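Local coordinates for protein PspGI restriction endonuclease (Pyrococcus sp. GI-H, PDB 3BM3) that probably acts as a type II site-specific restriction endonuclease and is captured here in complex with its substrate DNA, at residues Leu5-Thr10 with Thr14-Pro19; Arg54-Leu59 with Glu105-Lys110; Glu225-Ser230 with Phe234-Tyr239. The protein carries 2 engineered substitutions. All blocks are in the same frame, centred on the assembly; numbering follows the deposited sequence.

From the N terminus the chain meets the three contacts in series; none nests in or crosses another. Contact 1 closes first, a short loop in which 5-10 folds back onto 14-19 just before helix 20-31, beside the DNA backbone. Contact 2 spans a much longer and almost wholly helical excursion, bringing helix 52-80 against the helix that follows it, 85-115, near the centre of the chain. Contact 3 closes another short loop, between helices 216-227 and 236-240, on the far side of the chain's centre from contact 1. Its centre lies about 50 Å from that of contact 1 and about 30 Å from that of contact 2.

Contact 1: Leu5-Thr10 with Thr14-Pro19; sequences LVIDIT and TQNIPP. With nucleotides of chain B.
The side-chain amide of Asn16 pairs with both backbone polar groups of Asp8. Asp8 N donates to Asn16 OD1 at 2.8 Å, and Asn16 ND2 returns a bond to Asp8 O at 3.0 Å. Each donor sits above the plane of the carbonyl it meets, although Asp8 O itself lies close to the amide plane of Asn16. Two bonds on one flat group fix its rotation, and the amide gets there because CG stands anti to the carbonyl carbon (chi1 -73°). A water donates to Val6 O and Asn16 O, tying the two backbones together beside the amide pair. An Asx turn follows: Asp8 OD1 takes Thr10 N at 2.9 Å, and also Thr10 OG1 at 2.6 Å, both from the same face of the carboxylate. In the other segment, 14-16 forms the end of a short 3-10 stretch, and Pro19 is the N-cap of the helix beyond. On that 3-10 segment Thr14 OG1 donates to OP2 of DT11 of chain B at 2.8 Å, so the turn touches the DNA backbone. Apolar packing flanks the amide. The Ile7 side chain crosses that of Asn16 at about a right angle, Ile7 CG2 being 3.8 Å from Asn16 CG, while Leu5 points its CD2 methyl at the Pro18 ring, 3.7 Å from Pro18 CG. Leu5 and Pro18 also both pack on Tyr70 of helix 52-80.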
# COMPACT_ATOMS: atom_id res chain seq x y z
N LEU C 5 14.50 10.81 28.45
CA LEU C 5 13.58 9.72 28.72
C LEU C 5 14.12 8.78 29.77
O LEU C 5 15.32 8.55 29.84
CB LEU C 5 13.32 8.89 27.45
CG LEU C 5 12.69 9.65 26.29
CD1 LEU C 5 12.74 8.80 25.00
CD2 LEU C 5 11.28 10.08 26.68
N VAL C 6 13.21 8.21 30.55
CA VAL C 6 13.50 7.07 31.37
C VAL C 6 13.18 5.89 30.48
O VAL C 6 12.05 5.73 29.99
CB VAL C 6 12.68 7.06 32.66
CG1 VAL C 6 13.00 5.83 33.49
CG2 VAL C 6 12.93 8.35 33.44
N ILE C 7 14.20 5.12 30.20
CA ILE C 7 14.09 4.08 29.22
C ILE C 7 14.10 2.75 29.94
O ILE C 7 15.06 2.44 30.65
CB ILE C 7 15.21 4.17 28.18
CG1 ILE C 7 15.03 5.46 27.38
CG2 ILE C 7 15.16 2.94 27.27
CD1 ILE C 7 16.24 5.96 26.69
N ASP C 8 13.04 1.99 29.77
CA ASP C 8 12.94 0.67 30.35
C ASP C 8 13.27 -0.33 29.26
O ASP C 8 12.47 -0.58 28.40
CB ASP C 8 11.51 0.45 30.87
CG ASP C 8 11.30 -0.96 31.41
OD1 ASP C 8 12.20 -1.81 31.27
OD2 ASP C 8 10.21 -1.20 31.95
N ILE C 9 14.47 -0.90 29.32
CA ILE C 9 14.93 -1.79 28.25
C ILE C 9 14.25 -3.15 28.26
O ILE C 9 14.50 -3.94 27.36
CB ILE C 9 16.46 -1.98 28.26
CG1 ILE C 9 16.92 -2.58 29.60
CG2 ILE C 9 17.15 -0.65 27.90
CD1 ILE C 9 18.22 -3.34 29.49
N THR C 10 13.39 -3.42 29.24
CA THR C 10 12.60 -4.66 29.23
C THR C 10 11.33 -4.51 28.36
O THR C 10 10.61 -5.48 28.16
CB THR C 10 12.20 -5.10 30.64
OG1 THR C 10 11.24 -4.20 31.17
CG2 THR C 10 13.45 -5.16 31.57
N THR C 14 10.46 0.82 21.02
CA THR C 14 9.65 1.93 20.63
C THR C 14 8.60 2.28 21.66
O THR C 14 8.00 3.38 21.62
CB THR C 14 8.96 1.66 19.27
OG1 THR C 14 8.16 0.48 19.41
CG2 THR C 14 9.98 1.45 18.15
N GLN C 15 8.34 1.36 22.59
CA GLN C 15 7.39 1.65 23.69
C GLN C 15 7.95 2.65 24.69
O GLN C 15 7.20 3.15 25.54
CB GLN C 15 6.96 0.39 24.39
CG GLN C 15 6.14 -0.48 23.51
CD GLN C 15 5.83 -1.82 24.14
OE1 GLN C 15 6.54 -2.30 25.03
NE2 GLN C 15 4.80 -2.47 23.63
N ASN C 16 9.25 2.93 24.58
CA ASN C 16 9.92 3.98 25.32
C ASN C 16 9.89 5.35 24.67
O ASN C 16 10.31 6.35 25.28
CB ASN C 16 11.37 3.60 25.55
CG ASN C 16 11.50 2.49 26.57
OD1 ASN C 16 11.23 2.71 27.73
ND2 ASN C 16 11.82 1.30 26.12
N ILE C 17 9.40 5.41 23.44
CA ILE C 17 9.30 6.66 22.73
C ILE C 17 7.91 7.24 22.94
O ILE C 17 6.91 6.58 22.65
CB ILE C 17 9.56 6.52 21.20
CG1 ILE C 17 10.94 5.90 20.93
CG2 ILE C 17 9.40 7.89 20.57
CD1 ILE C 17 11.23 5.63 19.52
N PRO C 18 7.83 8.48 23.43
CA PRO C 18 6.54 9.09 23.66
C PRO C 18 5.63 9.02 22.44
O PRO C 18 6.12 9.03 21.31
CB PRO C 18 6.91 10.53 23.97
CG PRO C 18 8.22 10.40 24.67
CD PRO C 18 8.93 9.34 23.91
N PRO C 19 4.32 8.87 22.67
CA PRO C 19 3.44 8.72 21.51
C PRO C 19 3.38 9.95 20.63
O PRO C 19 3.69 11.06 21.06
CB PRO C 19 2.08 8.44 22.12
CG PRO C 19 2.18 8.86 23.53
CD PRO C 19 3.59 8.78 23.94
P DT B 11 5.56 2.37 18.16
OP1 DT B 11 6.31 3.63 18.24
OP2 DT B 11 5.56 1.43 19.31
O5' DT B 11 4.05 2.72 17.80
C5' DT B 11 3.75 3.62 16.74
C4' DT B 11 2.30 3.48 16.34
O4' DT B 11 2.07 2.17 15.80
C3' DT B 11 1.32 3.57 17.50
O3' DT B 11 1.04 4.95 17.76
C2' DT B 11 0.12 2.78 17.00
C1' DT B 11 0.67 1.95 15.84
N1 DT B 11 0.44 0.49 15.91
C2 DT B 11 -0.37 -0.05 14.96
O2 DT B 11 -0.93 0.61 14.10
N3 DT B 11 -0.52 -1.41 15.04
C4 DT B 11 0.04 -2.26 15.97
O4 DT B 11 -0.17 -3.47 15.91
C5 DT B 11 0.87 -1.61 16.97
C7 DT B 11 1.50 -2.44 18.04
C6 DT B 11 1.02 -0.28 16.89
P DA B 10 7.79 -3.89 16.63
OP1 DA B 10 9.03 -3.62 17.41
OP2 DA B 10 6.82 -4.88 17.13
O5' DA B 10 7.08 -2.48 16.46
C5' DA B 10 7.78 -1.42 15.83
C4' DA B 10 6.88 -0.24 15.60
O4' DA B 10 5.89 -0.56 14.60
C3' DA B 10 6.11 0.20 16.84
O3' DA B 10 6.07 1.62 16.86
C2' DA B 10 4.72 -0.40 16.63
C1' DA B 10 4.57 -0.38 15.12
N9 DA B 10 3.76 -1.46 14.59
C8 DA B 10 3.82 -2.79 14.95
N7 DA B 10 3.00 -3.55 14.28
C5 DA B 10 2.35 -2.67 13.42
C6 DA B 10 1.38 -2.86 12.44
N6 DA B 10 0.88 -4.06 12.14
N1 DA B 10 0.93 -1.78 11.77
C2 DA B 10 1.46 -0.58 12.07
N3 DA B 10 2.40 -0.27 12.96
C4 DA B 10 2.81 -1.38 13.61
O HOH W 1 10.43 6.74 27.92

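Contact 2: Arg54-Leu59 with Glu105-Lys110; sequences RIAKML and EIIFTK
Ile107 fits against Ala56 and Leu59 through its two branches: CG2 is anti to the backbone N, while CG1 is anti to the carbonyl carbon (chi1 -69°). The first branch lies against the small residue, with Ile107 CG2 3.6 Å from Ala56 CA and 3.7 Å from Ala56 CB. The second runs past Leu59, the two side chains sliding by in opposite directions, and Ile107 CG1 comes to 3.8 Å from Leu59 CD2. At its end Ile107 CD1 reaches the neighbouring helix backbone, 3.8 Å from Ala56 O. This is a buried joint of apolar side chains between consecutive helices 52-80 and 85-115, close to the centre of the chain. Helix 20-31 packs on the same patch, Ile24 touching Ile107 and Ala27 touching Leu59. With an alanine here in place of Ile107 both branches go, which would probably open a gap facing Ala56 and Leu59 and let the leucine side chain turn more freely. Within helix 85-115, Thr109 OG1 donates back to Ile106 O at 2.6 Å, in the carbonyl plane on a lone pair, beside the helical bond that Lys110 N makes to the same oxygen. Glu105 packs on a sugar of the bound DNA.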
# COMPACT_ATOMS: atom_id res chain seq x y z
N ARG C 54 2.00 24.90 4.79
CA ARG C 54 3.25 25.28 5.43
C ARG C 54 3.29 24.95 6.91
O ARG C 54 4.30 24.52 7.42
CB ARG C 54 3.57 26.74 5.19
CG ARG C 54 3.91 26.99 3.77
CD ARG C 54 4.22 28.43 3.55
NE ARG C 54 4.78 28.65 2.22
CZ ARG C 54 4.33 29.54 1.32
NH1 ARG C 54 3.29 30.32 1.59
NH2 ARG C 54 4.94 29.64 0.14
N ILE C 55 2.19 25.18 7.62
CA ILE C 55 2.13 24.86 9.02
C ILE C 55 2.23 23.38 9.19
O ILE C 55 2.96 22.87 10.07
CB ILE C 55 0.82 25.35 9.64
CG1 ILE C 55 0.84 26.88 9.69
CG2 ILE C 55 0.66 24.82 11.06
CD1 ILE C 55 -0.44 27.50 10.23
N ALA C 56 1.51 22.65 8.35
CA ALA C 56 1.53 21.18 8.42
C ALA C 56 2.92 20.63 8.19
O ALA C 56 3.39 19.79 8.95
CB ALA C 56 0.57 20.55 7.41
N LYS C 57 3.60 21.17 7.19
CA LYS C 57 4.93 20.70 6.85
C LYS C 57 5.92 21.04 7.96
O LYS C 57 6.75 20.21 8.33
CB LYS C 57 5.38 21.30 5.52
CG LYS C 57 6.69 20.74 4.97
CD LYS C 57 6.80 20.99 3.47
CE LYS C 57 8.16 20.61 2.88
NZ LYS C 57 8.14 19.30 2.13
N MSE C 58 5.83 22.26 8.48
CA MSE C 58 6.71 22.73 9.54
C MSE C 58 6.51 21.90 10.81
O MSE C 58 7.47 21.49 11.45
CB MSE C 58 6.51 24.23 9.81
CG MSE C 58 6.11 24.58 11.22
SE MSE C 58 6.58 26.40 11.64
CE MSE C 58 8.52 26.28 11.41
N LEU C 59 5.24 21.66 11.15
CA LEU C 59 4.89 20.91 12.33
C LEU C 59 5.32 19.45 12.18
O LEU C 59 5.86 18.83 13.12
CB LEU C 59 3.36 21.00 12.59
CG LEU C 59 2.85 20.35 13.87
CD1 LEU C 59 3.68 20.74 15.10
CD2 LEU C 59 1.38 20.72 14.08
N GLU C 105 -1.94 12.79 10.20
CA GLU C 105 -3.35 12.74 10.51
C GLU C 105 -3.64 13.62 11.71
O GLU C 105 -4.61 14.38 11.71
CB GLU C 105 -3.78 11.29 10.72
CG GLU C 105 -3.62 10.55 9.37
CD GLU C 105 -3.98 9.07 9.31
OE1 GLU C 105 -5.01 8.66 9.91
OE2 GLU C 105 -3.28 8.34 8.56
N ILE C 106 -2.77 13.59 12.71
CA ILE C 106 -2.96 14.49 13.85
C ILE C 106 -2.89 15.97 13.48
O ILE C 106 -3.73 16.77 13.88
CB ILE C 106 -1.98 14.20 14.97
CG1 ILE C 106 -2.27 12.80 15.53
CG2 ILE C 106 -2.07 15.29 16.04
CD1 ILE C 106 -1.20 12.22 16.44
N ILE C 107 -1.87 16.30 12.70
CA ILE C 107 -1.70 17.64 12.21
C ILE C 107 -2.95 18.09 11.45
O ILE C 107 -3.45 19.18 11.68
CB ILE C 107 -0.44 17.67 11.34
CG1 ILE C 107 0.77 17.48 12.27
CG2 ILE C 107 -0.37 18.97 10.57
CD1 ILE C 107 2.09 17.29 11.49
N PHE C 108 -3.48 17.22 10.61
CA PHE C 108 -4.69 17.50 9.87
C PHE C 108 -5.82 17.86 10.84
O PHE C 108 -6.54 18.84 10.60
CB PHE C 108 -5.06 16.32 8.98
CG PHE C 108 -6.07 16.66 7.93
CD1 PHE C 108 -5.66 17.26 6.75
CD2 PHE C 108 -7.42 16.37 8.10
CE1 PHE C 108 -6.59 17.58 5.77
CE2 PHE C 108 -8.34 16.68 7.12
CZ PHE C 108 -7.91 17.27 5.96
N THR C 109 -5.97 17.10 11.93
CA THR C 109 -7.03 17.38 12.91
C THR C 109 -6.85 18.74 13.57
O THR C 109 -7.82 19.41 13.88
CB THR C 109 -7.18 16.28 13.99
OG1 THR C 109 -6.07 16.30 14.88
CG2 THR C 109 -7.24 14.94 13.34
N LYS C 110 -5.61 19.12 13.82
CA LYS C 110 -5.34 20.40 14.43
C LYS C 110 -5.85 21.51 13.55
O LYS C 110 -6.40 22.53 14.05
CB LYS C 110 -3.84 20.53 14.66
CG LYS C 110 -3.28 19.52 15.62
CD LYS C 110 -4.06 19.50 16.96
CE LYS C 110 -3.40 18.60 17.98
NZ LYS C 110 -4.34 18.29 19.14

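Contact 3: Glu225-Ser230 with Phe234-Tyr239; sequences EIKRIS and FNEDKY
Phe234 opens the segment and carries most of the contact, its ring wedged against Ile226 and Ile229. CG is anti to the backbone N (chi1 176°), which swings the ring toward the end of helix 216-227. Ile229 CD1 lies over one face, a CH-pi contact at 4.0 Å from the Phe234 ring centroid and 29° off the normal. Ile229 CG2 packs nearer the root of the ring, 3.5 Å from Phe234 CD2. Ile226 comes at the edge instead: its O lies near the ring plane, 3.6 Å from Phe234 CE2, and its CG2 is 3.7 Å from that same CE2. The carbonyl of Ile226 also accepts Ile229 N within its own segment. Glu236 N approaches the ring from the face away from Ile229 CD1, offset toward the rim. Beyond this nitrogen, Glu236 CB rests 3.8 Å from Ile226 CG2. Glu236 has two conformers, so the approach of its carboxylate to the Lys227 chain is doubtful. At the far end Tyr239 points its CB toward the first segment, but its hydroxyl turns off to hydrogen-bond Asp206. Tyr130 of the second subunit meets the Phe234 ring and packs on Ile229. Phe234 thus packs the short connection between helices 216-227 and 236-240 against the end of the first helix, within the beta-alpha-beta crossover from strand 211-214 to the parallel strand 243-245 at one border of the chain's five-stranded mixed sheet.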
# COMPACT_ATOMS: atom_id res chain seq x y z
N GLU C 225 2.43 19.70 -15.66
CA GLU C 225 2.48 18.43 -16.36
C GLU C 225 1.18 18.14 -17.08
O GLU C 225 1.18 17.72 -18.24
CB GLU C 225 2.78 17.28 -15.41
CG GLU C 225 4.17 17.22 -14.92
CD GLU C 225 4.39 15.99 -14.07
OE1 GLU C 225 3.85 14.92 -14.42
OE2 GLU C 225 5.12 16.09 -13.07
N ILE C 226 0.07 18.37 -16.40
CA ILE C 226 -1.24 18.18 -16.99
C ILE C 226 -1.38 19.07 -18.24
O ILE C 226 -1.80 18.61 -19.31
CB ILE C 226 -2.33 18.43 -15.94
CG1 ILE C 226 -2.30 17.29 -14.91
CG2 ILE C 226 -3.70 18.57 -16.59
CD1 ILE C 226 -3.26 17.45 -13.70
N LYS C 227 -1.00 20.33 -18.10
CA LYS C 227 -1.12 21.30 -19.20
C LYS C 227 -0.25 20.94 -20.39
O LYS C 227 -0.54 21.35 -21.52
CB LYS C 227 -0.79 22.70 -18.69
CG LYS C 227 -1.89 23.29 -17.81
CD LYS C 227 -1.60 24.74 -17.49
CE LYS C 227 -2.62 25.40 -16.56
NZ LYS C 227 -2.14 26.77 -16.10
N ARG C 228 0.82 20.19 -20.14
CA ARG C 228 1.77 19.79 -21.18
C ARG C 228 1.34 18.53 -21.92
O ARG C 228 2.02 18.10 -22.86
CB ARG C 228 3.17 19.61 -20.59
CG ARG C 228 3.81 20.93 -20.16
CD ARG C 228 5.15 20.72 -19.48
NE ARG C 228 6.24 20.57 -20.45
CZ ARG C 228 7.05 21.54 -20.88
NH1 ARG C 228 6.92 22.81 -20.47
NH2 ARG C 228 8.02 21.24 -21.76
N ILE C 229 0.24 17.92 -21.50
CA ILE C 229 -0.35 16.86 -22.30
C ILE C 229 -0.96 17.59 -23.51
O ILE C 229 -1.82 18.46 -23.36
CB ILE C 229 -1.39 16.03 -21.54
CG1 ILE C 229 -0.71 15.30 -20.37
CG2 ILE C 229 -2.05 15.05 -22.49
CD1 ILE C 229 -1.68 14.66 -19.36
N SER C 230 -0.47 17.30 -24.71
CA SER C 230 -0.86 18.10 -25.88
C SER C 230 -1.90 17.42 -26.74
O SER C 230 -2.42 18.01 -27.68
CB SER C 230 0.36 18.46 -26.73
OG SER C 230 1.31 19.14 -25.93
N PHE C 234 -7.49 15.11 -24.60
CA PHE C 234 -7.37 15.20 -23.16
C PHE C 234 -7.98 16.51 -22.71
O PHE C 234 -7.51 17.58 -23.11
CB PHE C 234 -5.92 15.14 -22.75
CG PHE C 234 -5.71 15.31 -21.29
CD1 PHE C 234 -6.35 14.49 -20.38
CD2 PHE C 234 -4.87 16.31 -20.80
CE1 PHE C 234 -6.16 14.64 -19.04
CE2 PHE C 234 -4.69 16.46 -19.43
CZ PHE C 234 -5.32 15.60 -18.56
N ASN C 235 -9.03 16.41 -21.90
CA ASN C 235 -9.75 17.56 -21.38
C ASN C 235 -9.14 17.93 -20.03
O ASN C 235 -9.57 17.46 -18.99
CB ASN C 235 -11.23 17.22 -21.21
CG ASN C 235 -12.06 18.39 -20.68
OD1 ASN C 235 -11.54 19.49 -20.47
ND2 ASN C 235 -13.35 18.16 -20.45
N GLU C 236 -8.10 18.75 -20.05
CA GLU C 236 -7.37 19.11 -18.83
C GLU C 236 -8.27 19.80 -17.80
O GLU C 236 -8.13 19.56 -16.59
CB GLU C 236 -6.16 20.01 -19.15
CG GLU C 236 -6.52 21.36 -19.77
CD GLU C 236 -5.33 22.08 -20.41
OE1 GLU C 236 -4.73 21.55 -21.37
OE2 GLU C 236 -5.03 23.21 -19.97
N ASP C 237 -9.19 20.64 -18.27
CA ASP C 237 -10.02 21.43 -17.36
C ASP C 237 -10.83 20.57 -16.41
O ASP C 237 -10.96 20.90 -15.22
CB ASP C 237 -10.95 22.36 -18.13
CG ASP C 237 -10.27 23.67 -18.50
OD1 ASP C 237 -9.74 24.31 -17.58
OD2 ASP C 237 -10.29 24.06 -19.69
N LYS C 238 -11.35 19.47 -16.94
CA LYS C 238 -12.12 18.51 -16.17
C LYS C 238 -11.35 18.05 -14.93
O LYS C 238 -11.92 17.88 -13.84
CB LYS C 238 -12.52 17.34 -17.09
CG LYS C 238 -12.74 15.98 -16.42
CD LYS C 238 -13.36 14.98 -17.41
CE LYS C 238 -12.49 14.75 -18.64
NZ LYS C 238 -12.86 13.55 -19.47
N TYR C 239 -10.05 17.86 -15.09
CA TYR C 239 -9.22 17.36 -14.02
C TYR C 239 -8.66 18.44 -13.14
O TYR C 239 -8.65 18.32 -11.91
CB TYR C 239 -8.06 16.58 -14.63
CG TYR C 239 -8.56 15.39 -15.37
CD1 TYR C 239 -8.98 14.24 -14.68
CD2 TYR C 239 -8.65 15.39 -16.75
CE1 TYR C 239 -9.46 13.17 -15.33
CE2 TYR C 239 -9.11 14.29 -17.43
CZ TYR C 239 -9.52 13.18 -16.71
OH TYR C 239 -9.97 12.08 -17.40